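Side-chain contacts in chorismate synthase (Aquifex aeolicus, PDB 1Q1L), which probably catalyses the FMNH2-dependent anti-1,4-elimination of phosphate from 5-enolpyruvylshikimate-3-phosphate to give chorismate, the branch-point precursor of the aromatic amino acids: residues A[40-43]-A[44-48]; A[215-218]-A[219-223]; A[274-277]-A[278-281]; A[389-392]-A[393-397]. All blocks are in the same frame, centred on the assembly; numbering follows the deposited sequence.

Interaction 1 (A[40-43]-A[44-48]); sequences INHE and LRRRQ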
loop_
_atom_site.group_PDB
_atom_site.type_symbol
_atom_site.label_atom_id
_atom_site.label_comp_id
_atom_site.label_asym_id
_atom_site.label_seq_id
_atom_site.Cartn_x
_atom_site.Cartn_y
_atom_site.Cartn_z
ATOM N N ILE A 40 23.164 -0.569 -16.295
ATOM C CA ILE A 40 21.952 0.217 -16.447
ATOM C C ILE A 40 21.962 0.899 -17.807
ATOM O O ILE A 40 20.972 0.855 -18.541
ATOM C CB ILE A 40 21.832 1.276 -15.334
ATOM C CG1 ILE A 40 21.738 0.571 -13.973
ATOM C CG2 ILE A 40 20.614 2.158 -15.582
ATOM C CD1 ILE A 40 21.584 1.513 -12.784
ATOM N N ASN A 41 23.090 1.516 -18.148
ATOM C CA ASN A 41 23.217 2.196 -19.427
ATOM C C ASN A 41 22.983 1.242 -20.595
ATOM O O ASN A 41 22.385 1.616 -21.603
ATOM C CB ASN A 41 24.601 2.842 -19.551
ATOM C CG ASN A 41 24.842 3.909 -18.497
ATOM O OD1 ASN A 41 23.908 4.567 -18.038
ATOM N ND2 ASN A 41 26.103 4.099 -18.123
ATOM N N HIS A 42 23.444 0.005 -20.465
ATOM C CA HIS A 42 23.247 -0.955 -21.543
ATOM C C HIS A 42 21.763 -1.086 -21.891
ATOM O O HIS A 42 21.398 -1.129 -23.065
ATOM C CB HIS A 42 23.787 -2.330 -21.169
ATOM C CG HIS A 42 23.706 -3.319 -22.290
ATOM N ND1 HIS A 42 23.510 -4.667 -22.086
ATOM C CD2 HIS A 42 23.785 -3.150 -23.632
ATOM C CE1 HIS A 42 23.470 -5.286 -23.252
ATOM N NE2 HIS A 42 23.633 -4.389 -24.205
ATOM N N GLU A 43 20.907 -1.154 -20.872
ATOM C CA GLU A 43 19.473 -1.277 -21.117
ATOM C C GLU A 43 18.915 0.019 -21.706
ATOM O O GLU A 43 18.056 -0.010 -22.587
ATOM C CB GLU A 43 18.726 -1.629 -19.826
ATOM C CG GLU A 43 19.029 -3.013 -19.278
ATOM C CD GLU A 43 18.716 -4.128 -20.265
ATOM O OE1 GLU A 43 17.700 -4.026 -20.983
ATOM O OE2 GLU A 43 19.479 -5.117 -20.313
ATOM N N LEU A 44 19.398 1.157 -21.218
ATOM C CA LEU A 44 18.931 2.435 -21.736
ATOM C C LEU A 44 19.268 2.549 -23.222
ATOM O O LEU A 44 18.501 3.118 -23.999
ATOM C CB LEU A 44 19.567 3.594 -20.958
ATOM C CG LEU A 44 19.119 3.693 -19.494
ATOM C CD1 LEU A 44 19.832 4.853 -18.805
ATOM C CD2 LEU A 44 17.603 3.877 -19.437
ATOM N N ARG A 45 20.409 1.989 -23.615
ATOM C CA ARG A 45 20.832 2.030 -25.012
ATOM C C ARG A 45 19.942 1.170 -25.914
ATOM O O ARG A 45 19.658 1.543 -27.050
ATOM C CB ARG A 45 22.296 1.588 -25.142
ATOM C CG ARG A 45 23.295 2.612 -24.617
ATOM C CD ARG A 45 24.696 2.367 -25.170
ATOM N NE ARG A 45 25.253 1.087 -24.744
ATOM C CZ ARG A 45 25.803 0.862 -23.552
ATOM N NH1 ARG A 45 25.882 1.836 -22.655
ATOM N NH2 ARG A 45 26.267 -0.344 -23.258
ATOM N N ARG A 46 19.500 0.022 -25.407
ATOM C CA ARG A 46 18.637 -0.855 -26.183
ATOM C C ARG A 46 17.295 -0.181 -26.450
ATOM O O ARG A 46 16.743 -0.304 -27.544
ATOM C CB ARG A 46 18.415 -2.179 -25.451
ATOM C CG ARG A 46 19.675 -3.021 -25.279
ATOM C CD ARG A 46 19.375 -4.297 -24.504
ATOM N NE ARG A 46 18.418 -5.152 -25.208
ATOM C CZ ARG A 46 17.351 -5.705 -24.639
ATOM N NH1 ARG A 46 17.095 -5.492 -23.352
ATOM N NH2 ARG A 46 16.541 -6.478 -25.353
ATOM N N ARG A 47 16.770 0.538 -25.460
ATOM C CA ARG A 47 15.492 1.224 -25.633
ATOM C C ARG A 47 15.622 2.343 -26.669
ATOM O O ARG A 47 14.741 2.528 -27.510
ATOM C CB ARG A 47 15.001 1.828 -24.313
ATOM C CG ARG A 47 13.566 2.356 -24.386
ATOM C CD ARG A 47 13.211 3.230 -23.187
ATOM N NE ARG A 47 13.875 4.524 -23.270
ATOM C CZ ARG A 47 13.317 5.630 -23.751
ATOM N NH1 ARG A 47 12.066 5.621 -24.188
ATOM N NH2 ARG A 47 14.025 6.746 -23.817
ATOM N N GLN A 48 16.718 3.093 -26.600
ATOM C CA GLN A 48 16.942 4.187 -27.542
ATOM C C GLN A 48 16.950 3.713 -28.989
ATOM O O GLN A 48 16.333 4.334 -29.849
ATOM C CB GLN A 48 18.261 4.899 -27.245
ATOM C CG GLN A 48 18.241 5.759 -26.003
ATOM C CD GLN A 48 19.495 6.601 -25.864
ATOM O OE1 GLN A 48 20.604 6.074 -25.747
ATOM N NE2 GLN A 48 19.327 7.916 -25.884
#
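Glu-43 and Arg-46, three residues apart on helix 37-48, form a salt bridge in which OE1 of Glu-43 takes NH1 of Arg-46 at 2.9 Å on its syn lone pair. The oxygen meets the edge of the guanidinium, but the N-H is bent (137°) and the carboxylate plane stands 76° from that of the guanidinium. A bend at chi3 of Arg-46 (62°) turns NH1 back to the acid. Glu-43 OE1 is also paired with Lys-153, and Arg-46 with Glu-364 and Glu-198. With an alanine in place of Arg-46, Glu-43 would probably lose one of its cationic partners and both outer glutamates their mate on this helix. Among the flat groups, the Arg-45 guanidinium lays one face over the backbone, with His-42 CA 3.5 Å from Arg-45 NH2, and its NH2 forms a salt bridge with Glu-38. The CD of Arg-46 sits over a face of the His-42 ring, toward the rim. Apolar contact is slight: Ile-40 CG2 meets Leu-44 CD1 at 4.3 Å. Glu-43 faces helix 142-157, Arg-46 and Arg-47, the latter predicted to bind NADP(+), face helix 356-379, and Ile-40 and Leu-44 rest on strand 64-68.

Interaction 2 (A[215-218]-A[219-223]); sequences TYID and EVKEK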
loop_
_atom_site.group_PDB
_atom_site.type_symbol
_atom_site.label_atom_id
_atom_site.label_comp_id
_atom_site.label_asym_id
_atom_site.label_seq_id
_atom_site.Cartn_x
_atom_site.Cartn_y
_atom_site.Cartn_z
ATOM N N THR A 215 11.265 -2.374 -45.874
ATOM C CA THR A 215 10.587 -1.992 -47.104
ATOM C C THR A 215 9.116 -1.704 -46.821
ATOM O O THR A 215 8.613 -0.624 -47.133
ATOM C CB THR A 215 10.687 -3.109 -48.164
ATOM O OG1 THR A 215 12.058 -3.271 -48.553
ATOM C CG2 THR A 215 9.849 -2.765 -49.389
ATOM N N TYR A 216 8.430 -2.679 -46.232
ATOM C CA TYR A 216 7.020 -2.524 -45.895
ATOM C C TYR A 216 6.808 -1.231 -45.118
ATOM O O TYR A 216 5.894 -0.459 -45.407
ATOM C CB TYR A 216 6.548 -3.702 -45.043
ATOM C CG TYR A 216 5.185 -3.498 -44.421
ATOM C CD1 TYR A 216 4.024 -3.586 -45.188
ATOM C CD2 TYR A 216 5.054 -3.217 -43.060
ATOM C CE1 TYR A 216 2.764 -3.401 -44.615
ATOM C CE2 TYR A 216 3.802 -3.030 -42.477
ATOM C CZ TYR A 216 2.663 -3.126 -43.258
ATOM O OH TYR A 216 1.423 -2.965 -42.683
ATOM N N ILE A 217 7.662 -1.008 -44.124
ATOM C CA ILE A 217 7.571 0.177 -43.288
ATOM C C ILE A 217 7.607 1.460 -44.111
ATOM O O ILE A 217 6.651 2.232 -44.098
ATOM C CB ILE A 217 8.702 0.193 -42.233
ATOM C CG1 ILE A 217 8.518 -0.989 -41.272
ATOM C CG2 ILE A 217 8.691 1.507 -41.466
ATOM C CD1 ILE A 217 9.567 -1.083 -40.191
ATOM N N ASP A 218 8.704 1.685 -44.828
ATOM C CA ASP A 218 8.834 2.881 -45.654
ATOM C C ASP A 218 7.659 2.961 -46.618
ATOM O O ASP A 218 7.150 4.043 -46.910
ATOM C CB ASP A 218 10.143 2.845 -46.442
ATOM C CG ASP A 218 11.360 2.777 -45.542
ATOM O OD1 ASP A 218 11.480 3.629 -44.637
ATOM O OD2 ASP A 218 12.201 1.877 -45.744
ATOM N N GLU A 219 7.233 1.801 -47.106
ATOM C CA GLU A 219 6.108 1.709 -48.030
ATOM C C GLU A 219 4.850 2.278 -47.377
ATOM O O GLU A 219 3.932 2.730 -48.062
ATOM C CB GLU A 219 5.878 0.244 -48.415
ATOM C CG GLU A 219 4.634 -0.016 -49.252
ATOM C CD GLU A 219 4.423 -1.498 -49.524
ATOM O OE1 GLU A 219 5.283 -2.109 -50.195
ATOM O OE2 GLU A 219 3.400 -2.054 -49.061
ATOM N N VAL A 220 4.819 2.252 -46.047
ATOM C CA VAL A 220 3.681 2.755 -45.288
ATOM C C VAL A 220 3.895 4.190 -44.823
ATOM O O VAL A 220 2.975 5.007 -44.866
ATOM C CB VAL A 220 3.410 1.870 -44.048
ATOM C CG1 VAL A 220 2.353 2.517 -43.158
ATOM C CG2 VAL A 220 2.955 0.484 -44.489
ATOM N N LYS A 221 5.112 4.495 -44.384
ATOM C CA LYS A 221 5.434 5.830 -43.897
ATOM C C LYS A 221 5.341 6.887 -44.993
ATOM O O LYS A 221 5.228 8.079 -44.706
ATOM C CB LYS A 221 6.832 5.844 -43.269
ATOM C CG LYS A 221 7.118 4.652 -42.353
ATOM C CD LYS A 221 5.962 4.352 -41.397
ATOM C CE LYS A 221 5.818 5.399 -40.300
ATOM N NZ LYS A 221 6.922 5.326 -39.303
ATOM N N GLU A 222 5.389 6.452 -46.249
ATOM C CA GLU A 222 5.291 7.379 -47.372
ATOM C C GLU A 222 3.831 7.767 -47.588
ATOM O O GLU A 222 3.531 8.726 -48.300
ATOM C CB GLU A 222 5.856 6.747 -48.648
ATOM C CG GLU A 222 7.368 6.565 -48.635
ATOM C CD GLU A 222 7.906 6.042 -49.955
ATOM O OE1 GLU A 222 7.682 6.700 -50.995
ATOM O OE2 GLU A 222 8.559 4.977 -49.958
ATOM N N LYS A 223 2.929 7.014 -46.966
ATOM C CA LYS A 223 1.499 7.280 -47.077
ATOM C C LYS A 223 1.038 8.027 -45.828
ATOM O O LYS A 223 -0.156 8.077 -45.530
ATOM C CB LYS A 223 0.717 5.970 -47.191
ATOM C CG LYS A 223 1.313 4.960 -48.149
ATOM C CD LYS A 223 0.449 3.713 -48.232
ATOM C CE LYS A 223 1.163 2.596 -48.975
ATOM N NZ LYS A 223 1.666 3.041 -50.305
#
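Glu-219 sits against the preceding turn mainly through its backbone and CB. Its N gives a hydrogen bond to Thr-215 O (2.8 Å), and its CB lies 3.1 Å from Tyr-216 O; from there the carboxylate leads off near the Tyr-216 ring, with OE2 4.2 Å from CD1 of that ring. Asp-218 also takes part through its main chain: its O accepts from Glu-222 N at 3.1 Å, and Glu-222 CG presses on the same oxygen, while the carboxylates of Asp-218 and Glu-222 stay well apart. Tyr-216 supplies the side-chain contact proper. Its CG stands anti to the backbone N (chi1 169°), beside the carbonyl carbon, which lays the ring along the next turn. There Val-220 CG2 comes over one face, displaced toward the hydroxyl end, in a CH-pi contact 4.0 Å from the ring centroid and 17° off its normal; its nearest ring atom is CZ, at 3.8 Å. Tyr-216 OH is bonded to Gln-172 N, so the ring is held at its far end too, and Val-220 goes on to pack against Phe-281 of the second subunit. On another side, Ile-217 CG2 runs beside Lys-221 CG at 3.6 Å. The arrangement is an i, i+4 aromatic-aliphatic pair near the C-terminal end of an amphipathic helix, 210-221, with acidic residues toward solvent and Tyr-216, Ile-217 and Val-220 toward the protein.

Interaction 3 (A[274-277]-A[278-281]); sequences GFEA and ARRF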
loop_
_atom_site.group_PDB
_atom_site.type_symbol
_atom_site.label_atom_id
_atom_site.label_comp_id
_atom_site.label_asym_id
_atom_site.label_seq_id
_atom_site.Cartn_x
_atom_site.Cartn_y
_atom_site.Cartn_z
ATOM N N GLY A 274 -3.185 -17.135 -24.806
ATOM C CA GLY A 274 -4.147 -16.041 -24.739
ATOM C C GLY A 274 -5.501 -16.223 -25.413
ATOM O O GLY A 274 -6.208 -17.196 -25.160
ATOM N N PHE A 275 -5.873 -15.260 -26.253
ATOM C CA PHE A 275 -7.144 -15.300 -26.971
ATOM C C PHE A 275 -7.276 -16.545 -27.847
ATOM O O PHE A 275 -8.373 -17.061 -28.036
ATOM C CB PHE A 275 -7.315 -14.028 -27.812
ATOM C CG PHE A 275 -7.789 -12.841 -27.016
ATOM C CD1 PHE A 275 -9.151 -12.615 -26.823
ATOM C CD2 PHE A 275 -6.875 -11.982 -26.409
ATOM C CE1 PHE A 275 -9.594 -11.550 -26.033
ATOM C CE2 PHE A 275 -7.305 -10.912 -25.614
ATOM C CZ PHE A 275 -8.666 -10.697 -25.426
ATOM N N GLU A 276 -6.159 -17.035 -28.370
ATOM C CA GLU A 276 -6.196 -18.232 -29.200
ATOM C C GLU A 276 -6.611 -19.419 -28.340
ATOM O O GLU A 276 -7.296 -20.325 -28.811
ATOM C CB GLU A 276 -4.827 -18.502 -29.820
ATOM C CG GLU A 276 -4.841 -19.636 -30.833
ATOM C CD GLU A 276 -5.871 -19.406 -31.932
ATOM O OE1 GLU A 276 -5.720 -18.432 -32.700
ATOM O OE2 GLU A 276 -6.836 -20.192 -32.020
ATOM N N ALA A 277 -6.199 -19.398 -27.072
ATOM C CA ALA A 277 -6.521 -20.470 -26.132
ATOM C C ALA A 277 -8.012 -20.538 -25.843
ATOM O O ALA A 277 -8.532 -21.591 -25.480
ATOM C CB ALA A 277 -5.757 -20.271 -24.823
ATOM N N ALA A 278 -8.691 -19.407 -25.985
ATOM C CA ALA A 278 -10.125 -19.340 -25.730
ATOM C C ALA A 278 -10.932 -19.911 -26.891
ATOM O O ALA A 278 -12.140 -20.099 -26.773
ATOM C CB ALA A 278 -10.543 -17.894 -25.469
ATOM N N ARG A 279 -10.261 -20.183 -28.007
ATOM C CA ARG A 279 -10.921 -20.731 -29.191
ATOM C C ARG A 279 -10.621 -22.217 -29.361
ATOM O O ARG A 279 -11.175 -22.867 -30.247
ATOM C CB ARG A 279 -10.454 -19.996 -30.447
ATOM C CG ARG A 279 -10.399 -18.495 -30.294
ATOM C CD ARG A 279 -9.915 -17.815 -31.565
ATOM N NE ARG A 279 -9.458 -16.452 -31.300
ATOM C CZ ARG A 279 -10.174 -15.524 -30.669
ATOM N NH1 ARG A 279 -11.395 -15.803 -30.229
ATOM N NH2 ARG A 279 -9.668 -14.314 -30.471
ATOM N N ARG A 280 -9.741 -22.750 -28.516
ATOM C CA ARG A 280 -9.361 -24.154 -28.603
ATOM C C ARG A 280 -10.063 -25.036 -27.585
ATOM O O ARG A 280 -10.722 -24.547 -26.671
ATOM C CB ARG A 280 -7.852 -24.307 -28.415
ATOM C CG ARG A 280 -6.994 -23.657 -29.488
ATOM C CD ARG A 280 -5.550 -24.069 -29.274
ATOM N NE ARG A 280 -4.635 -23.520 -30.268
ATOM C CZ ARG A 280 -3.351 -23.853 -30.347
ATOM N NH1 ARG A 280 -2.841 -24.731 -29.494
ATOM N NH2 ARG A 280 -2.578 -23.310 -31.277
ATOM N N PHE A 281 -9.912 -26.346 -27.756
ATOM C CA PHE A 281 -10.502 -27.316 -26.844
ATOM C C PHE A 281 -9.578 -27.478 -25.645
ATOM O O PHE A 281 -8.361 -27.352 -25.769
ATOM C CB PHE A 281 -10.671 -28.671 -27.540
ATOM C CG PHE A 281 -11.680 -28.662 -28.653
ATOM C CD1 PHE A 281 -13.017 -28.380 -28.394
ATOM C CD2 PHE A 281 -11.293 -28.929 -29.964
ATOM C CE1 PHE A 281 -13.960 -28.363 -29.427
ATOM C CE2 PHE A 281 -12.227 -28.917 -31.003
ATOM C CZ PHE A 281 -13.565 -28.633 -30.730
#
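Chi1 of Arg-279 (-44°) puts CG beside its own backbone N, and the extended chain from CG to NE then carries the guanidinium back over the main chain of Phe-275. Glu-276 has its CG anti to the backbone N but bends at chi2 (55°), which folds its carboxylate back between Arg-279 and Arg-280. The result at Arg-279 is a carbonyl set on a flat cation: Phe-275 O lies over the centre of one guanidinium face, 3.5 Å from CZ of Arg-279, an approach over the face, not along an N-H, that is probably favourable for the charge. Arg-279 NH2 continues to CB of Phe-275 at 3.6 Å, the phenyl ring and the guanidinium being inclined by 27°. Neither acid-base pair is a salt bridge: Glu-276 OE1 stays 4.5 Å from Arg-279 NE, and Glu-276 OE2 stays 4.4 Å from Arg-280 NE. Glu-276 OE2 instead meets the aliphatic CD of Arg-279, while Arg-280 CG leans on the O of Glu-276. The backbone is held by i to i+3 bonds, Ala-278 N to Phe-275 O (3.1 Å) and Arg-279 N to Glu-276 O (3.1 Å); the one from Arg-280 N to Ala-277 O is weak. Arg-279 NH1 also makes a long, weak ion pair with Glu-174 of the second subunit. This compact turn lies in the loop between strands 266-271 and 289-292, tied to the former by Phe-275 N and Glu-270, and packs on the second subunit, where Phe-275 meets Ala-322 and Ala-278 meets Met-323, both on strand 317-323.

Interaction 4 (A[389-392]-A[393-397]); sequences KRFE and DYVNH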
loop_
_atom_site.group_PDB
_atom_site.type_symbol
_atom_site.label_atom_id
_atom_site.label_comp_id
_atom_site.label_asym_id
_atom_site.label_seq_id
_atom_site.Cartn_x
_atom_site.Cartn_y
_atom_site.Cartn_z
ATOM N N LYS A 389 20.452 -18.322 -0.350
ATOM C CA LYS A 389 20.347 -19.535 0.441
ATOM C C LYS A 389 18.895 -20.002 0.501
ATOM O O LYS A 389 18.614 -21.197 0.417
ATOM C CB LYS A 389 20.878 -19.285 1.858
ATOM C CG LYS A 389 20.606 -20.416 2.838
ATOM C CD LYS A 389 21.352 -21.683 2.459
ATOM C CE LYS A 389 20.947 -22.846 3.355
ATOM N NZ LYS A 389 21.066 -22.506 4.805
ATOM N N ARG A 390 17.970 -19.057 0.646
ATOM C CA ARG A 390 16.553 -19.400 0.721
ATOM C C ARG A 390 16.031 -19.883 -0.627
ATOM O O ARG A 390 15.119 -20.708 -0.693
ATOM C CB ARG A 390 15.749 -18.194 1.202
ATOM C CG ARG A 390 16.157 -17.721 2.584
ATOM C CD ARG A 390 15.429 -16.453 2.957
ATOM N NE ARG A 390 15.834 -15.951 4.264
ATOM C CZ ARG A 390 15.341 -14.850 4.822
ATOM N NH1 ARG A 390 14.420 -14.138 4.183
ATOM N NH2 ARG A 390 15.775 -14.454 6.015
ATOM N N PHE A 391 16.608 -19.361 -1.701
ATOM C CA PHE A 391 16.215 -19.750 -3.050
ATOM C C PHE A 391 16.607 -21.220 -3.228
ATOM O O PHE A 391 15.794 -22.052 -3.647
ATOM C CB PHE A 391 16.951 -18.879 -4.073
ATOM C CG PHE A 391 16.593 -19.175 -5.510
ATOM C CD1 PHE A 391 15.467 -18.604 -6.094
ATOM C CD2 PHE A 391 17.391 -20.015 -6.278
ATOM C CE1 PHE A 391 15.141 -18.865 -7.428
ATOM C CE2 PHE A 391 17.073 -20.285 -7.613
ATOM C CZ PHE A 391 15.947 -19.707 -8.186
ATOM N N GLU A 392 17.855 -21.529 -2.880
ATOM C CA GLU A 392 18.399 -22.877 -2.993
ATOM C C GLU A 392 17.601 -23.901 -2.196
ATOM O O GLU A 392 17.316 -24.989 -2.688
ATOM C CB GLU A 392 19.858 -22.874 -2.548
ATOM C CG GLU A 392 20.742 -22.004 -3.431
ATOM C CD GLU A 392 22.067 -21.652 -2.782
ATOM O OE1 GLU A 392 22.876 -20.950 -3.427
ATOM O OE2 GLU A 392 22.299 -22.070 -1.626
ATOM N N ASP A 393 17.238 -23.557 -0.967
ATOM C CA ASP A 393 16.455 -24.461 -0.140
ATOM C C ASP A 393 15.076 -24.653 -0.763
ATOM O O ASP A 393 14.562 -25.768 -0.823
ATOM C CB ASP A 393 16.306 -23.903 1.282
ATOM C CG ASP A 393 17.597 -23.986 2.087
ATOM O OD1 ASP A 393 18.558 -24.653 1.633
ATOM O OD2 ASP A 393 17.645 -23.393 3.188
ATOM N N TYR A 394 14.484 -23.562 -1.238
ATOM C CA TYR A 394 13.165 -23.625 -1.848
ATOM C C TYR A 394 13.145 -24.441 -3.139
ATOM O O TYR A 394 12.206 -25.199 -3.386
ATOM C CB TYR A 394 12.632 -22.218 -2.123
ATOM C CG TYR A 394 11.298 -22.242 -2.816
ATOM C CD1 TYR A 394 11.190 -21.939 -4.170
ATOM C CD2 TYR A 394 10.151 -22.659 -2.137
ATOM C CE1 TYR A 394 9.972 -22.058 -4.838
ATOM C CE2 TYR A 394 8.931 -22.782 -2.792
ATOM C CZ TYR A 394 8.847 -22.484 -4.137
ATOM O OH TYR A 394 7.644 -22.615 -4.782
ATOM N N VAL A 395 14.167 -24.273 -3.969
ATOM C CA VAL A 395 14.244 -25.018 -5.217
ATOM C C VAL A 395 14.419 -26.507 -4.914
ATOM O O VAL A 395 13.903 -27.358 -5.639
ATOM C CB VAL A 395 15.411 -24.519 -6.085
ATOM C CG1 VAL A 395 15.663 -25.489 -7.224
ATOM C CG2 VAL A 395 15.077 -23.139 -6.637
ATOM N N ASN A 396 15.148 -26.805 -3.841
ATOM C CA ASN A 396 15.379 -28.181 -3.409
ATOM C C ASN A 396 14.061 -28.781 -2.952
ATOM O O ASN A 396 13.798 -29.958 -3.166
ATOM C CB ASN A 396 16.390 -28.219 -2.259
ATOM C CG ASN A 396 17.823 -28.067 -2.736
ATOM O OD1 ASN A 396 18.714 -27.729 -1.958
ATOM N ND2 ASN A 396 18.052 -28.331 -4.018
ATOM N N HIS A 397 13.239 -27.952 -2.320
ATOM C CA HIS A 397 11.932 -28.371 -1.838
ATOM C C HIS A 397 11.025 -28.647 -3.029
ATOM O O HIS A 397 10.259 -29.612 -3.029
ATOM C CB HIS A 397 11.333 -27.273 -0.957
ATOM C CG HIS A 397 9.872 -27.442 -0.683
ATOM N ND1 HIS A 397 8.904 -26.699 -1.326
ATOM C CD2 HIS A 397 9.211 -28.269 0.162
ATOM C CE1 HIS A 397 7.710 -27.061 -0.888
ATOM N NE2 HIS A 397 7.870 -28.012 0.015
#
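Two i, i+4 side-chain pairs, Lys-389 with Asp-393 and Phe-391 with Val-395, ride on the C-terminal helix 384-399, which meets two other subunits of the tetramer. Regular i to i+4 bonds hold the turn, among them Asp-393 N to Lys-389 O (3.1 Å) and Val-395 N to Phe-391 O (2.8 Å). The lysine bends at chi2 (66°), which brings its end across the aspartate: CE touches Asp-393 OD2 at 3.4 Å, whereas NZ stands 3.9 Å from Asp-393 OD2, a long salt bridge. The stronger pairing is between subunits, since Lys-389 NZ forms a salt bridge with Asp-393 OD2 of the third subunit, and Asp-393 OD2 one with Lys-389 NZ of that subunit. Both lysine ammonium groups therefore gather at one spot with the two carboxylates probably offsetting their charges. Putting an asparagine at Asp-393 would probably leave the lysines of both subunits close together without the negative charge that balances them. Elsewhere on the helix, Tyr-394 OH is bonded to Pro-240 O, and the ring of Phe-391 packs on Leu-375 and Leu-379 of helix 356-379. Phe-391 holds CG anti to its N, which sends the ring forward toward Val-395; Val-395 CG2 comes over one ring face in a CH-pi contact, 22° off the normal and 3.9 Å from the centroid, displaced toward the rim, where it lies 3.6 Å from Phe-391 CE2.

All four contacts are local, in four different elements, and within one chain none touches another. Across the subunit boundary, 215-223 and 274-281 meet, Val-220 packing on Phe-281. Interaction 1 lies nearest the middle of the chain, about 13 Å from its centre, and its charged groups pair with surrounding helices and loops; no other subunit reaches it. The remaining three are more peripheral, 24 to 28 Å out, and each meets a neighbouring subunit. Interactions 2 and 4 share a chemistry, a valine methyl over an aromatic face one turn back, with centres about 52 Å apart. Interaction 3, a loop turn, sets a carbonyl on a guanidinium face; interaction 4 extends its ion pairing into the third subunit.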